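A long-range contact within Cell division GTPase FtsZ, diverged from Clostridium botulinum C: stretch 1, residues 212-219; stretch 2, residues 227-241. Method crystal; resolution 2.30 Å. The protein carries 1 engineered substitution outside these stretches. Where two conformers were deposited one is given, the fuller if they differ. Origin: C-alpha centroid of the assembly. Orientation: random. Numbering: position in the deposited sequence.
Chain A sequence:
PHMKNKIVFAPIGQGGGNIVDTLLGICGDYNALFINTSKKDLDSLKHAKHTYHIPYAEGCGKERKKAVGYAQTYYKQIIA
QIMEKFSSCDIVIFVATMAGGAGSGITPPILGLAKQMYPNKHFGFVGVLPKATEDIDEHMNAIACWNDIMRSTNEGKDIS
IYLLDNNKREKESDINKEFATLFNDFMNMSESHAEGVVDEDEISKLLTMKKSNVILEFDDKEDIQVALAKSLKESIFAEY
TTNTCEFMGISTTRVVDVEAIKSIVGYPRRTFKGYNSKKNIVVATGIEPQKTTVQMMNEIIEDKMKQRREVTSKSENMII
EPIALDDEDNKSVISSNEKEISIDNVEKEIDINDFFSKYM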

# COMPACT_ATOMS: atom_id res chain seq x y z
N SER A 212 4.78 8.21 -2.65
CA SER A 212 4.68 6.84 -3.07
C SER A 212 5.88 5.99 -2.72
O SER A 212 7.03 6.39 -2.89
N ASN A 213 5.57 4.79 -2.26
CA ASN A 213 6.59 3.84 -1.90
C ASN A 213 6.50 2.62 -2.84
O ASN A 213 5.42 2.19 -3.24
N VAL A 214 7.66 2.10 -3.23
CA VAL A 214 7.70 0.88 -4.05
C VAL A 214 8.74 -0.09 -3.44
O VAL A 214 9.84 0.33 -3.06
N ILE A 215 8.39 -1.36 -3.33
CA ILE A 215 9.29 -2.37 -2.77
C ILE A 215 9.66 -3.34 -3.87
O ILE A 215 8.78 -3.87 -4.55
N LEU A 216 10.96 -3.57 -4.07
CA LEU A 216 11.43 -4.49 -5.11
C LEU A 216 12.32 -5.58 -4.54
O LEU A 216 13.18 -5.31 -3.71
N GLU A 217 12.13 -6.81 -5.00
CA GLU A 217 13.09 -7.86 -4.74
C GLU A 217 13.68 -8.40 -6.05
O GLU A 217 12.97 -8.55 -7.05
N PHE A 218 14.98 -8.68 -6.05
CA PHE A 218 15.65 -9.09 -7.26
C PHE A 218 16.58 -10.27 -7.07
O PHE A 218 17.01 -10.57 -5.95
N ASP A 219 16.88 -10.92 -8.19
CA ASP A 219 17.67 -12.15 -8.21
C ASP A 219 19.13 -11.92 -7.85
O ASP A 219 19.78 -11.03 -8.40
N ALA A 227 18.62 -7.58 -13.30
CA ALA A 227 17.73 -8.17 -12.30
C ALA A 227 16.70 -7.15 -11.80
O ALA A 227 15.55 -7.49 -11.56
N LEU A 228 17.12 -5.90 -11.64
CA LEU A 228 16.21 -4.88 -11.11
C LEU A 228 15.23 -4.44 -12.18
O LEU A 228 14.07 -4.10 -11.88
N ALA A 229 15.68 -4.46 -13.42
CA ALA A 229 14.82 -4.13 -14.54
C ALA A 229 13.69 -5.16 -14.65
O ALA A 229 12.53 -4.80 -14.84
N LYS A 230 14.03 -6.44 -14.53
CA LYS A 230 13.03 -7.50 -14.49
C LYS A 230 12.07 -7.26 -13.33
O LYS A 230 10.85 -7.30 -13.47
N SER A 231 12.65 -6.96 -12.17
CA SER A 231 11.87 -6.71 -10.97
C SER A 231 10.86 -5.57 -11.16
O SER A 231 9.68 -5.70 -10.79
N LEU A 232 11.30 -4.45 -11.73
CA LEU A 232 10.39 -3.34 -12.01
C LEU A 232 9.34 -3.71 -13.05
O LEU A 232 8.15 -3.43 -12.88
N LYS A 233 9.76 -4.32 -14.15
CA LYS A 233 8.79 -4.70 -15.16
C LYS A 233 7.68 -5.60 -14.59
O LYS A 233 6.50 -5.45 -14.94
N GLU A 234 8.08 -6.54 -13.73
CA GLU A 234 7.15 -7.51 -13.17
C GLU A 234 6.49 -7.01 -11.89
O GLU A 234 5.70 -7.73 -11.27
N SER A 235 6.81 -5.78 -11.50
CA SER A 235 6.39 -5.27 -10.18
C SER A 235 4.88 -5.23 -9.99
O SER A 235 4.14 -4.85 -10.89
N ILE A 236 4.41 -5.63 -8.81
CA ILE A 236 2.99 -5.56 -8.51
C ILE A 236 2.53 -4.14 -8.21
O ILE A 236 1.32 -3.86 -8.18
N PHE A 237 3.49 -3.25 -7.96
CA PHE A 237 3.20 -1.82 -7.78
C PHE A 237 2.94 -1.09 -9.09
O PHE A 237 3.55 -1.41 -10.10
N ALA A 238 2.03 -0.12 -9.06
CA ALA A 238 1.71 0.67 -10.23
C ALA A 238 2.97 1.31 -10.79
O ALA A 238 3.78 1.88 -10.06
N GLU A 239 3.13 1.25 -12.11
CA GLU A 239 4.30 1.81 -12.75
C GLU A 239 4.50 3.31 -12.49
O GLU A 239 3.56 4.09 -12.59
N TYR A 240 5.74 3.70 -12.20
CA TYR A 240 6.07 5.12 -12.06
C TYR A 240 7.03 5.56 -13.16
O TYR A 240 7.89 4.80 -13.58
N THR A 241 6.87 6.80 -13.62
CA THR A 241 7.64 7.29 -14.77
C THR A 241 8.74 8.28 -14.39
O THR A 241 9.55 8.65 -15.24

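When a helix packs against a β-strand, the helix tends to present one stripe of residues to it, and the segment that follows can carry the contact further along the strand. The pairing of residues 227-241 with residues 212-219 in this FtsZ-related GTPase illustrates the principle. The axes of helix 227-233 and strand 212-217 approach to 8.0 Å, and their directions differ by 130°. Contacts made by the helix and the loop after it run from Phe 218 back to Val 214 in the other stretch.

Ala 227 opens the contact. Its CA-to-CB bond points toward the other stretch. The backbones are close here, with Phe 218 CA and Ala 227 CA 5.5 Å apart, and Ala 227 CB lies 4.0 Å from Phe 218 CB. Its carbonyl is also used, because a water donates to Ala 227 O (3.2 Å from the water O) while accepting from Asp 219 N (2.9 Å). The CA-to-CB bond of Leu 228 (chi1 m, chi2 t) points sideways to the other stretch, but the end of the side chain comes nearer. Leu 228 CG sits over one face of the Phe 218 ring, 4.3 Å from the centroid, and Phe 218 adopts the p rotamer; Leu 228 CD2 reaches Phe 218 CD2 at 3.5 Å and Leu 216 CD1 at 4.3 Å.

Ala 229 and Lys 230 take no part. One turn on from Ala 227, Ser 231 points toward the strand in the t rotamer and makes the sole direct hydrogen bond between the stretches, from Ser 231 OG to Glu 217 O (3.1 Å). A short polar side chain thus satisfies a backbone carbonyl while Ser 231 OG also packs 3.4 Å from Leu 216 CB. Leu 232, its chi1 between wells at -91°, brings CG to 4.0 Å from Leu 216 CD1. Leu 216 (m, t) therefore meets both helix leucines.

Beyond the helix, Ser 235 (t) turns inward. Its OG accepts from Phe 237 N at 3.2 Å, lies 3.9 Å from Leu 216 CD2, and contacts a second water at 2.5 Å; that water donates to Ile 215 O (2.9 Å), forming another bridge.

Phe 237 (m), the residue most covered by the opposing stretch, lays its ring against the strand backbone. Val 214 CA stands over one face, 4.1 Å from the centroid and 12° off the normal, and Ile 215 N shares that face, 3.6 Å from Phe 237 CE2. Finally, Tyr 240 (p) points toward the strand, where its CE2 lies 4.0 Å from Val 214 CG2. That same methyl lies 3.9 Å from Phe 237 CB, so Val 214 (t) joins the two aromatic residues; Tyr 240 OH is hydrogen-bonded elsewhere in the structure.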

# COMPACT_ATOMS: atom_id res chain seq x y z
CB SER A 212 4.37 6.74 -4.57
OG SER A 212 3.05 6.30 -4.73
CB ASN A 213 6.45 3.49 -0.41
CG ASN A 213 6.73 4.70 0.52
OD1 ASN A 213 6.85 5.86 0.08
ND2 ASN A 213 6.83 4.42 1.83
CB VAL A 214 8.01 1.19 -5.54
CG1 VAL A 214 8.41 -0.07 -6.29
CG2 VAL A 214 6.80 1.82 -6.21
CB ILE A 215 8.60 -3.16 -1.62
CG1 ILE A 215 8.05 -2.21 -0.55
CG2 ILE A 215 9.55 -4.19 -1.01
CD1 ILE A 215 7.24 -2.89 0.53
CB LEU A 216 12.24 -3.75 -6.17
CG LEU A 216 11.54 -2.58 -6.87
CD1 LEU A 216 12.56 -1.76 -7.67
CD2 LEU A 216 10.44 -3.10 -7.78
CB GLU A 217 12.49 -8.95 -3.85
CG GLU A 217 12.28 -8.48 -2.41
CD GLU A 217 11.67 -9.53 -1.51
OE1 GLU A 217 11.47 -10.67 -1.96
OE2 GLU A 217 11.38 -9.22 -0.34
CB PHE A 218 16.41 -7.92 -7.89
CG PHE A 218 17.55 -7.40 -7.05
CD1 PHE A 218 18.85 -7.82 -7.29
CD2 PHE A 218 17.31 -6.47 -6.04
CE1 PHE A 218 19.91 -7.33 -6.52
CE2 PHE A 218 18.35 -5.98 -5.28
CZ PHE A 218 19.66 -6.41 -5.52
CB ASP A 219 17.59 -12.78 -9.60
CG ASP A 219 18.24 -14.14 -9.67
OD1 ASP A 219 18.95 -14.50 -8.71
OD2 ASP A 219 18.03 -14.84 -10.68
CB ALA A 227 18.52 -8.73 -11.15
CB LEU A 228 17.00 -3.68 -10.56
CG LEU A 228 17.43 -3.93 -9.11
CD1 LEU A 228 18.43 -2.91 -8.64
CD2 LEU A 228 16.19 -3.93 -8.23
CB ALA A 229 15.62 -4.05 -15.82
CB LYS A 230 13.74 -8.85 -14.33
CG LYS A 230 12.83 -10.06 -14.26
CD LYS A 230 13.66 -11.35 -14.30
CE LYS A 230 12.81 -12.56 -13.97
NZ LYS A 230 11.71 -12.75 -14.95
CB SER A 231 12.80 -6.44 -9.79
OG SER A 231 12.05 -6.11 -8.64
CB LEU A 232 11.16 -2.12 -12.52
CG LEU A 232 11.65 -1.09 -11.52
CD1 LEU A 232 12.54 -0.12 -12.29
CD2 LEU A 232 10.47 -0.37 -10.84
CB LYS A 233 9.48 -5.39 -16.31
CG LYS A 233 10.08 -4.42 -17.30
CD LYS A 233 9.00 -3.60 -18.02
CE LYS A 233 9.63 -2.52 -18.89
NZ LYS A 233 8.62 -1.75 -19.66
CB GLU A 234 7.87 -8.84 -12.92
CG GLU A 234 8.34 -9.51 -14.21
CD GLU A 234 9.01 -10.85 -13.98
OE1 GLU A 234 9.37 -11.15 -12.82
OE2 GLU A 234 9.18 -11.61 -14.96
CB SER A 235 6.98 -3.88 -9.93
OG SER A 235 6.64 -3.42 -8.64
CB ILE A 236 2.60 -6.45 -7.33
CG1 ILE A 236 3.36 -6.03 -6.06
CG2 ILE A 236 2.81 -7.89 -7.67
CD1 ILE A 236 2.75 -6.54 -4.79
CB PHE A 237 4.35 -1.11 -7.07
CG PHE A 237 4.48 -1.48 -5.63
CD1 PHE A 237 3.95 -0.68 -4.64
CD2 PHE A 237 5.12 -2.66 -5.27
CE1 PHE A 237 4.07 -1.05 -3.29
CE2 PHE A 237 5.25 -3.02 -3.92
CZ PHE A 237 4.72 -2.21 -2.94
CB ALA A 238 0.70 1.73 -9.89
CB GLU A 239 4.23 1.55 -14.25
CG GLU A 239 5.37 2.20 -15.02
CD GLU A 239 5.29 1.90 -16.50
OE1 GLU A 239 4.25 1.37 -16.95
OE2 GLU A 239 6.26 2.19 -17.23
CB TYR A 240 6.64 5.43 -10.67
CG TYR A 240 7.92 4.71 -10.31
CD1 TYR A 240 9.16 5.29 -10.56
CD2 TYR A 240 7.89 3.46 -9.68
CE1 TYR A 240 10.34 4.66 -10.20
CE2 TYR A 240 9.07 2.81 -9.32
CZ TYR A 240 10.29 3.41 -9.58
OH TYR A 240 11.46 2.77 -9.23
CB THR A 241 6.73 7.94 -15.83
OG1 THR A 241 5.75 8.77 -15.19
CG2 THR A 241 6.01 6.87 -16.66
O HOH W 1 7.37 -4.98 -6.77
O HOH W 2 14.92 -10.37 -10.32